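Local coordinates for transglutaminase elicitor (Phytophthora sojae, PDB 3TW5), which catalyses, as a transglutaminase, the acyl transfer that cross-links glutamine and lysine side chains of proteins, and probably acts as a pathogen-associated molecular pattern in innate immunity, at residues 140-145 / 289-294; 153-158 / 282-287; 278-283 / 293-298. The protein carries 1 engineered substitution. All coordinates share one frame; numbering follows the deposited sequence.

How the interactions relate
The centres of interactions 1 and 2 lie about 9 Å apart, and each is about 12 Å from that of interaction 3. Segments 140-145 and 153-158 come first along the chain. All other segments belong to the end of strand 269-280 or to the connection that carries helix 289-292 and leads to strand 299-310. Interaction 3 closes the ends of this connection on each other. Interactions 1 and 2 fasten its middle to helix 154-167 and to the loop that follows helix 128-137, and a salt bridge from Glu140 to Lys158 joins them. The three together tie the large antiparallel sheet to the helical part of this clan CA protein.

Interaction 1 (140-145 / 289-294); sequences EPKCPV and LVSSGQ
Glu140 reaches Leu289 and Val290 with both oxygens of its carboxylate, one for each backbone amide. CG stands anti to the backbone N (chi1 -173°), and the chain runs extended beyond it, which carries the carboxylate away from segment 140-145 to the start of the short helix 289-292. OE2 accepts from Val290 N at 2.7 Å through its syn lone pair, and the N-H...O angle of 160° makes this the straighter of the two bonds. OE1 takes Leu289 N at 2.9 Å, but an angle of 127° marks that bond as weak. Two successive amides thus hold the flat group by both ends, which should limit its rotation. The motif is a carboxylate from a distant loop meeting two successive N-H groups at the start of a short, weakly bonded helical turn, and these N-H groups may favour a negative charge. It joins the loop after helix 128-137 to the connection between strands 269-280 and 299-310. The Cys143-Cys365 disulfide ties the same loop to the residue just after helix 352-364, and Cys143 O bonds Ser362 OG on that helix. OE1 has a further partner in Lys158 NZ, a salt bridge that probably adds to the stabilisation of the anion. The side chain of Leu289 crosses that of Glu140 at about a right angle, with CB 3.4 Å from OE1. In Val290, CG2 lies beside the backbone N and therefore near the oxygen which that N binds, OE2, at 3.5 Å. Farther along, the aliphatic part of Lys142 passes Ser291: CG is 3.4 Å from OG, and a bend at chi3 keeps CE at 3.8 Å from the same oxygen. Ser291 OG also makes a weak hydrogen bond to Gly288 O.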
loop_
_atom_site.group_PDB
_atom_site.type_symbol
_atom_site.label_atom_id
_atom_site.label_comp_id
_atom_site.label_asym_id
_atom_site.label_seq_id
_atom_site.Cartn_x
_atom_site.Cartn_y
_atom_site.Cartn_z
ATOM N N GLU A 140 -13.290 4.790 -6.443
ATOM C CA GLU A 140 -12.849 6.146 -6.113
ATOM C C GLU A 140 -14.004 7.142 -6.056
ATOM O O GLU A 140 -14.854 7.146 -6.947
ATOM C CB GLU A 140 -11.796 6.640 -7.109
ATOM C CG GLU A 140 -11.166 7.976 -6.711
ATOM C CD GLU A 140 -10.271 8.562 -7.778
ATOM O OE1 GLU A 140 -9.221 9.132 -7.417
ATOM O OE2 GLU A 140 -10.617 8.463 -8.974
ATOM N N PRO A 141 -14.040 7.980 -5.000
ATOM C CA PRO A 141 -14.948 9.119 -4.965
ATOM C C PRO A 141 -14.651 10.047 -6.138
ATOM O O PRO A 141 -13.490 10.402 -6.362
ATOM C CB PRO A 141 -14.591 9.814 -3.647
ATOM C CG PRO A 141 -13.982 8.774 -2.815
ATOM C CD PRO A 141 -13.272 7.852 -3.748
ATOM N N LYS A 142 -15.684 10.420 -6.889
ATOM C CA LYS A 142 -15.494 11.241 -8.083
ATOM C C LYS A 142 -15.806 12.718 -7.835
ATOM O O LYS A 142 -14.945 13.581 -8.037
ATOM C CB LYS A 142 -16.313 10.700 -9.262
ATOM C CG LYS A 142 -15.733 11.062 -10.627
ATOM C CD LYS A 142 -16.789 11.056 -11.727
ATOM C CE LYS A 142 -17.075 9.653 -12.256
ATOM N NZ LYS A 142 -18.222 9.660 -13.213
ATOM N N CYS A 143 -17.027 13.006 -7.392
ATOM C CA CYS A 143 -17.470 14.387 -7.219
ATOM C C CYS A 143 -18.177 14.601 -5.864
ATOM O O CYS A 143 -18.632 13.629 -5.254
ATOM C CB CYS A 143 -18.346 14.806 -8.409
ATOM S SG CYS A 143 -19.931 13.959 -8.510
ATOM N N PRO A 144 -18.259 15.867 -5.388
ATOM C CA PRO A 144 -18.757 16.179 -4.036
ATOM C C PRO A 144 -20.162 15.669 -3.718
ATOM O O PRO A 144 -20.986 15.506 -4.621
ATOM C CB PRO A 144 -18.739 17.712 -4.002
ATOM C CG PRO A 144 -17.703 18.095 -4.984
ATOM C CD PRO A 144 -17.827 17.091 -6.090
ATOM N N VAL A 145 -20.414 15.419 -2.433
ATOM C CA VAL A 145 -21.712 14.946 -1.942
ATOM C C VAL A 145 -22.171 15.787 -0.751
ATOM O O VAL A 145 -21.438 15.943 0.229
ATOM C CB VAL A 145 -21.662 13.457 -1.511
ATOM C CG1 VAL A 145 -23.038 12.975 -1.056
ATOM C CG2 VAL A 145 -21.154 12.586 -2.639
ATOM N N LEU A 289 -9.437 11.274 -9.384
ATOM C CA LEU A 289 -8.169 11.202 -10.113
ATOM C C LEU A 289 -8.093 10.069 -11.140
ATOM O O LEU A 289 -7.394 10.191 -12.145
ATOM C CB LEU A 289 -6.999 11.089 -9.130
ATOM C CG LEU A 289 -6.876 12.137 -8.020
ATOM C CD1 LEU A 289 -5.883 11.674 -6.969
ATOM C CD2 LEU A 289 -6.481 13.507 -8.561
ATOM N N VAL A 290 -8.802 8.972 -10.884
ATOM C CA VAL A 290 -8.773 7.811 -11.779
ATOM C C VAL A 290 -9.590 8.052 -13.052
ATOM O O VAL A 290 -9.093 7.818 -14.160
ATOM C CB VAL A 290 -9.211 6.501 -11.057
ATOM C CG1 VAL A 290 -9.370 5.348 -12.048
ATOM C CG2 VAL A 290 -8.211 6.133 -9.973
ATOM N N SER A 291 -10.825 8.531 -12.897
ATOM C CA SER A 291 -11.693 8.814 -14.048
ATOM C C SER A 291 -11.216 10.018 -14.868
ATOM O O SER A 291 -11.591 10.162 -16.033
ATOM C CB SER A 291 -13.150 8.998 -13.612
ATOM O OG SER A 291 -13.308 10.166 -12.823
ATOM N N SER A 292 -10.394 10.872 -14.254
ATOM C CA SER A 292 -9.761 12.000 -14.944
ATOM C C SER A 292 -8.621 11.557 -15.857
ATOM O O SER A 292 -8.287 12.246 -16.824
ATOM C CB SER A 292 -9.188 12.998 -13.935
ATOM O OG SER A 292 -10.196 13.568 -13.128
ATOM N N GLY A 293 -8.019 10.415 -15.537
ATOM C CA GLY A 293 -6.753 10.017 -16.141
ATOM C C GLY A 293 -5.609 10.699 -15.409
ATOM O O GLY A 293 -4.438 10.498 -15.737
ATOM N N GLN A 294 -5.964 11.494 -14.402
ATOM C CA GLN A 294 -5.006 12.240 -13.593
ATOM C C GLN A 294 -4.196 11.330 -12.662
ATOM O O GLN A 294 -3.202 11.762 -12.069
ATOM C CB GLN A 294 -5.741 13.319 -12.792
ATOM C CG GLN A 294 -4.918 14.569 -12.519
ATOM C CD GLN A 294 -5.745 15.713 -11.950
ATOM O OE1 GLN A 294 -6.979 15.668 -11.950
ATOM N NE2 GLN A 294 -5.064 16.748 -11.464
#

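Interaction 2 (153-158 / 282-287); sequences QPMDLK and ETYTDG
Asp286 meets Gln153 and Met155 with separate carboxylate oxygens. OD2 accepts from Gln153 NE2 at 2.7 Å through its syn lone pair; the amide and carboxylate planes stand 77° apart. OD1 receives Met155 N at 2.9 Å, on the syn side but 33° out of the carboxylate plane. The same oxygen takes a second, weak bond from Gly287 N, so three N-H donors account for the two oxygens. Asp286 CG stands anti to its own backbone N (chi1 -162°), and from there the two oxygens reach Gln153 and Met155. Gln153 N is satisfied from within its segment by Asp156 OD2 at 3.0 Å, and Asp156 is held in turn by Lys63 and Trp53. The Thr283 and Thr285 hydroxyls pair with each other at 2.8 Å. Lys158 NZ is taken up elsewhere, by Ala38 O and by a salt bridge to Glu140. Apolar packing comes from Met155, bent at chi2, whose CE touches Tyr284 CD1 at 3.7 Å. Gln153 occupies the N-cap of helix 154-167, and the bond from its amide to the residue three places on is one half of a capping box. Asp286, from the connection after strand 269-280, supplies an acceptor for Met155 N, Pro154 having no N-H to give, an arrangement characteristic of a helix N-terminus sealed by a carboxylate from elsewhere.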
loop_
_atom_site.group_PDB
_atom_site.type_symbol
_atom_site.label_atom_id
_atom_site.label_comp_id
_atom_site.label_asym_id
_atom_site.label_seq_id
_atom_site.Cartn_x
_atom_site.Cartn_y
_atom_site.Cartn_z
ATOM N N GLN A 153 -16.090 16.538 0.228
ATOM C CA GLN A 153 -15.247 16.469 -0.956
ATOM C C GLN A 153 -14.786 15.027 -1.169
ATOM O O GLN A 153 -14.699 14.263 -0.207
ATOM C CB GLN A 153 -14.045 17.407 -0.811
ATOM C CG GLN A 153 -14.403 18.894 -0.692
ATOM C CD GLN A 153 -15.116 19.447 -1.921
ATOM O OE1 GLN A 153 -16.084 20.196 -1.802
ATOM N NE2 GLN A 153 -14.640 19.079 -3.104
ATOM N N PRO A 154 -14.508 14.638 -2.432
ATOM C CA PRO A 154 -13.970 13.300 -2.689
ATOM C C PRO A 154 -12.795 12.975 -1.774
ATOM O O PRO A 154 -12.666 11.846 -1.300
ATOM C CB PRO A 154 -13.510 13.393 -4.143
ATOM C CG PRO A 154 -14.480 14.333 -4.756
ATOM C CD PRO A 154 -14.800 15.353 -3.690
ATOM N N MET A 155 -11.968 13.980 -1.517
ATOM C CA MET A 155 -10.829 13.850 -0.625
ATOM C C MET A 155 -11.241 13.588 0.829
ATOM O O MET A 155 -10.617 12.777 1.514
ATOM C CB MET A 155 -9.961 15.101 -0.723
ATOM C CG MET A 155 -8.641 14.989 -0.025
ATOM S SD MET A 155 -7.675 13.630 -0.686
ATOM C CE MET A 155 -6.280 13.760 0.400
ATOM N N ASP A 156 -12.283 14.277 1.293
ATOM C CA ASP A 156 -12.826 14.054 2.632
ATOM C C ASP A 156 -13.266 12.600 2.799
ATOM O O ASP A 156 -13.015 11.980 3.838
ATOM C CB ASP A 156 -14.015 14.981 2.903
ATOM C CG ASP A 156 -13.608 16.434 3.091
ATOM O OD1 ASP A 156 -12.613 16.714 3.795
ATOM O OD2 ASP A 156 -14.316 17.307 2.547
ATOM N N LEU A 157 -13.915 12.067 1.764
ATOM C CA LEU A 157 -14.385 10.684 1.761
ATOM C C LEU A 157 -13.233 9.685 1.740
ATOM O O LEU A 157 -13.321 8.624 2.354
ATOM C CB LEU A 157 -15.340 10.437 0.592
ATOM C CG LEU A 157 -16.612 11.290 0.552
ATOM C CD1 LEU A 157 -17.457 10.922 -0.645
ATOM C CD2 LEU A 157 -17.424 11.156 1.833
ATOM N N LYS A 158 -12.154 10.034 1.042
ATOM C CA LYS A 158 -10.927 9.234 1.066
ATOM C C LYS A 158 -10.362 9.135 2.485
ATOM O O LYS A 158 -9.861 8.085 2.884
ATOM C CB LYS A 158 -9.877 9.807 0.105
ATOM C CG LYS A 158 -10.216 9.605 -1.363
ATOM C CD LYS A 158 -9.142 10.152 -2.289
ATOM C CE LYS A 158 -9.502 9.869 -3.743
ATOM N NZ LYS A 158 -8.412 10.227 -4.687
ATOM N N GLU A 282 1.118 8.830 -2.408
ATOM C CA GLU A 282 0.244 9.734 -1.653
ATOM C C GLU A 282 0.105 11.134 -2.253
ATOM O O GLU A 282 1.064 11.686 -2.798
ATOM C CB GLU A 282 0.731 9.846 -0.201
ATOM C CG GLU A 282 0.611 8.555 0.621
ATOM C CD GLU A 282 1.767 7.574 0.413
ATOM O OE1 GLU A 282 2.685 7.858 -0.390
ATOM O OE2 GLU A 282 1.756 6.505 1.062
ATOM N N THR A 283 -1.101 11.692 -2.137
ATOM C CA THR A 283 -1.395 13.071 -2.550
ATOM C C THR A 283 -2.673 13.595 -1.894
ATOM O O THR A 283 -3.569 12.822 -1.559
ATOM C CB THR A 283 -1.517 13.215 -4.094
ATOM O OG1 THR A 283 -1.741 14.591 -4.437
ATOM C CG2 THR A 283 -2.660 12.367 -4.641
ATOM N N TYR A 284 -2.753 14.913 -1.725
ATOM C CA TYR A 284 -3.948 15.549 -1.175
ATOM C C TYR A 284 -4.821 16.186 -2.263
ATOM O O TYR A 284 -5.749 16.943 -1.968
ATOM C CB TYR A 284 -3.564 16.576 -0.111
ATOM C CG TYR A 284 -2.940 15.982 1.133
ATOM C CD1 TYR A 284 -3.708 15.728 2.267
ATOM C CD2 TYR A 284 -1.578 15.685 1.181
ATOM C CE1 TYR A 284 -3.136 15.191 3.417
ATOM C CE2 TYR A 284 -0.997 15.146 2.326
ATOM C CZ TYR A 284 -1.781 14.903 3.437
ATOM O OH TYR A 284 -1.207 14.371 4.568
ATOM N N THR A 285 -4.523 15.861 -3.519
ATOM C CA THR A 285 -5.254 16.411 -4.659
ATOM C C THR A 285 -6.697 15.904 -4.687
ATOM O O THR A 285 -6.949 14.698 -4.763
ATOM C CB THR A 285 -4.542 16.089 -5.992
ATOM O OG1 THR A 285 -3.161 16.458 -5.895
ATOM C CG2 THR A 285 -5.184 16.846 -7.150
ATOM N N ASP A 286 -7.636 16.844 -4.622
ATOM C CA ASP A 286 -9.063 16.529 -4.596
ATOM C C ASP A 286 -9.575 16.121 -5.981
ATOM O O ASP A 286 -8.922 16.382 -6.995
ATOM C CB ASP A 286 -9.851 17.730 -4.056
ATOM C CG ASP A 286 -11.252 17.360 -3.583
ATOM O OD1 ASP A 286 -11.553 16.150 -3.434
ATOM O OD2 ASP A 286 -12.056 18.293 -3.356
ATOM N N GLY A 287 -10.736 15.472 -6.011
ATOM C CA GLY A 287 -11.370 15.061 -7.259
ATOM C C GLY A 287 -11.165 13.595 -7.579
ATOM O O GLY A 287 -10.361 12.911 -6.935
#

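Interaction 3 (278-283 / 293-298); sequences SWIYET and GQIDKF
Tyr281 N donates to Phe298 O at 3.0 Å with an N-H...O angle of 164°, the carbonyl of Phe298 being turned toward the backbone that follows strand 269-280. The antiparallel pairing of strands 269-280 and 299-310 within the large sheet includes backbone bonding between Trp279 and Thr300, and the Tyr281-Phe298 pair continues that register two residues farther on, past the end of strand 269-280. It closes the base of the connection that holds helix 289-292 and the 3-10 segment 294-297. Ile280 adds a CA-H...O contact to the same Phe298 O at 3.3 Å, so the oxygen is approached by two successive residues. Around this bond the side chains pack in three groups. Tyr281 CG lies between the backbone N and the carbonyl carbon (chi1 70°), and the ring lies against the Phe298 backbone: CE2 is 3.4 Å from Phe298 CA, and Phe298 CB lies over one ring face. Farther in, Ile280 CG2 touches Ile295 CD1 at 4.0 Å, the two side chains crossing at about a right angle, while Ile295 also packs on Val290 of helix 289-292. The Phe298 ring is sandwiched. Lys297 CB sits over the centre of one face, 4.0 Å above the ring plane; over the other, Thr283 CG2 makes a CH-pi contact 3.7 Å from the ring centroid, 8° off the ring normal.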
loop_
_atom_site.group_PDB
_atom_site.type_symbol
_atom_site.label_atom_id
_atom_site.label_comp_id
_atom_site.label_asym_id
_atom_site.label_seq_id
_atom_site.Cartn_x
_atom_site.Cartn_y
_atom_site.Cartn_z
ATOM N N SER A 278 4.840 -1.134 -10.530
ATOM C CA SER A 278 4.257 0.206 -10.557
ATOM C C SER A 278 3.182 0.360 -9.488
ATOM O O SER A 278 2.233 -0.422 -9.436
ATOM C CB SER A 278 3.679 0.515 -11.939
ATOM O OG SER A 278 4.630 0.251 -12.954
ATOM N N TRP A 279 3.336 1.371 -8.639
ATOM C CA TRP A 279 2.395 1.605 -7.553
ATOM C C TRP A 279 1.957 3.059 -7.456
ATOM O O TRP A 279 2.580 3.951 -8.036
ATOM C CB TRP A 279 2.987 1.146 -6.222
ATOM C CG TRP A 279 4.223 1.877 -5.820
ATOM C CD1 TRP A 279 4.291 3.058 -5.144
ATOM C CD2 TRP A 279 5.576 1.469 -6.053
ATOM N NE1 TRP A 279 5.602 3.415 -4.939
ATOM C CE2 TRP A 279 6.412 2.458 -5.488
ATOM C CE3 TRP A 279 6.164 0.364 -6.685
ATOM C CZ2 TRP A 279 7.806 2.378 -5.536
ATOM C CZ3 TRP A 279 7.551 0.284 -6.733
ATOM C CH2 TRP A 279 8.356 1.289 -6.161
ATOM N N ILE A 280 0.884 3.279 -6.702
ATOM C CA ILE A 280 0.309 4.602 -6.503
ATOM C C ILE A 280 0.905 5.230 -5.248
ATOM O O ILE A 280 1.083 4.546 -4.241
ATOM C CB ILE A 280 -1.228 4.514 -6.355
ATOM C CG1 ILE A 280 -1.836 3.576 -7.408
ATOM C CG2 ILE A 280 -1.858 5.895 -6.401
ATOM C CD1 ILE A 280 -1.577 3.959 -8.867
ATOM N N TYR A 281 1.223 6.522 -5.309
ATOM C CA TYR A 281 1.736 7.225 -4.130
ATOM C C TYR A 281 0.800 8.322 -3.599
ATOM O O TYR A 281 -0.174 8.692 -4.256
ATOM C CB TYR A 281 3.185 7.708 -4.324
ATOM C CG TYR A 281 3.394 8.835 -5.314
ATOM C CD1 TYR A 281 3.495 10.158 -4.880
ATOM C CD2 TYR A 281 3.527 8.578 -6.680
ATOM C CE1 TYR A 281 3.705 11.201 -5.781
ATOM C CE2 TYR A 281 3.739 9.613 -7.591
ATOM C CZ TYR A 281 3.824 10.923 -7.134
ATOM O OH TYR A 281 4.030 11.953 -8.028
ATOM N N GLU A 282 1.118 8.830 -2.408
ATOM C CA GLU A 282 0.244 9.734 -1.653
ATOM C C GLU A 282 0.105 11.134 -2.253
ATOM O O GLU A 282 1.064 11.686 -2.798
ATOM C CB GLU A 282 0.731 9.846 -0.201
ATOM C CG GLU A 282 0.611 8.555 0.621
ATOM C CD GLU A 282 1.767 7.574 0.413
ATOM O OE1 GLU A 282 2.685 7.858 -0.390
ATOM O OE2 GLU A 282 1.756 6.505 1.062
ATOM N N THR A 283 -1.101 11.692 -2.137
ATOM C CA THR A 283 -1.395 13.071 -2.550
ATOM C C THR A 283 -2.673 13.595 -1.894
ATOM O O THR A 283 -3.569 12.822 -1.559
ATOM C CB THR A 283 -1.517 13.215 -4.094
ATOM O OG1 THR A 283 -1.741 14.591 -4.437
ATOM C CG2 THR A 283 -2.660 12.367 -4.641
ATOM N N GLY A 293 -8.019 10.415 -15.537
ATOM C CA GLY A 293 -6.753 10.017 -16.141
ATOM C C GLY A 293 -5.609 10.699 -15.409
ATOM O O GLY A 293 -4.438 10.498 -15.737
ATOM N N GLN A 294 -5.964 11.494 -14.402
ATOM C CA GLN A 294 -5.006 12.240 -13.593
ATOM C C GLN A 294 -4.196 11.330 -12.662
ATOM O O GLN A 294 -3.202 11.762 -12.069
ATOM C CB GLN A 294 -5.741 13.319 -12.792
ATOM C CG GLN A 294 -4.918 14.569 -12.519
ATOM C CD GLN A 294 -5.745 15.713 -11.950
ATOM O OE1 GLN A 294 -6.979 15.668 -11.950
ATOM N NE2 GLN A 294 -5.064 16.748 -11.464
ATOM N N ILE A 295 -4.618 10.070 -12.551
ATOM C CA ILE A 295 -3.945 9.073 -11.706
ATOM C C ILE A 295 -2.506 8.774 -12.158
ATOM O O ILE A 295 -1.670 8.354 -11.352
ATOM C CB ILE A 295 -4.787 7.755 -11.581
ATOM C CG1 ILE A 295 -4.206 6.809 -10.519
ATOM C CG2 ILE A 295 -4.934 7.049 -12.933
ATOM C CD1 ILE A 295 -4.463 7.233 -9.082
ATOM N N ASP A 296 -2.224 9.013 -13.438
ATOM C CA ASP A 296 -0.888 8.816 -14.001
ATOM C C ASP A 296 0.171 9.684 -13.320
ATOM O O ASP A 296 1.317 9.262 -13.181
ATOM C CB ASP A 296 -0.895 9.066 -15.513
ATOM C CG ASP A 296 -1.608 7.966 -16.286
ATOM O OD1 ASP A 296 -0.940 7.280 -17.091
ATOM O OD2 ASP A 296 -2.831 7.777 -16.087
ATOM N N LYS A 297 -0.226 10.882 -12.889
ATOM C CA LYS A 297 0.663 11.797 -12.161
ATOM C C LYS A 297 1.136 11.205 -10.838
ATOM O O LYS A 297 2.208 11.558 -10.335
ATOM C CB LYS A 297 -0.033 13.136 -11.890
ATOM C CG LYS A 297 -0.326 13.970 -13.132
ATOM C CD LYS A 297 -1.173 15.194 -12.793
ATOM C CE LYS A 297 -1.732 15.844 -14.056
ATOM N NZ LYS A 297 -2.691 16.944 -13.740
ATOM N N PHE A 298 0.329 10.301 -10.287
ATOM C CA PHE A 298 0.588 9.722 -8.975
ATOM C C PHE A 298 0.919 8.233 -9.055
ATOM O O PHE A 298 0.787 7.499 -8.073
ATOM C CB PHE A 298 -0.590 10.001 -8.038
ATOM C CG PHE A 298 -1.035 11.434 -8.053
ATOM C CD1 PHE A 298 -0.236 12.432 -7.497
ATOM C CD2 PHE A 298 -2.241 11.792 -8.644
ATOM C CE1 PHE A 298 -0.638 13.766 -7.521
ATOM C CE2 PHE A 298 -2.655 13.122 -8.668
ATOM C CZ PHE A 298 -1.851 14.111 -8.103
#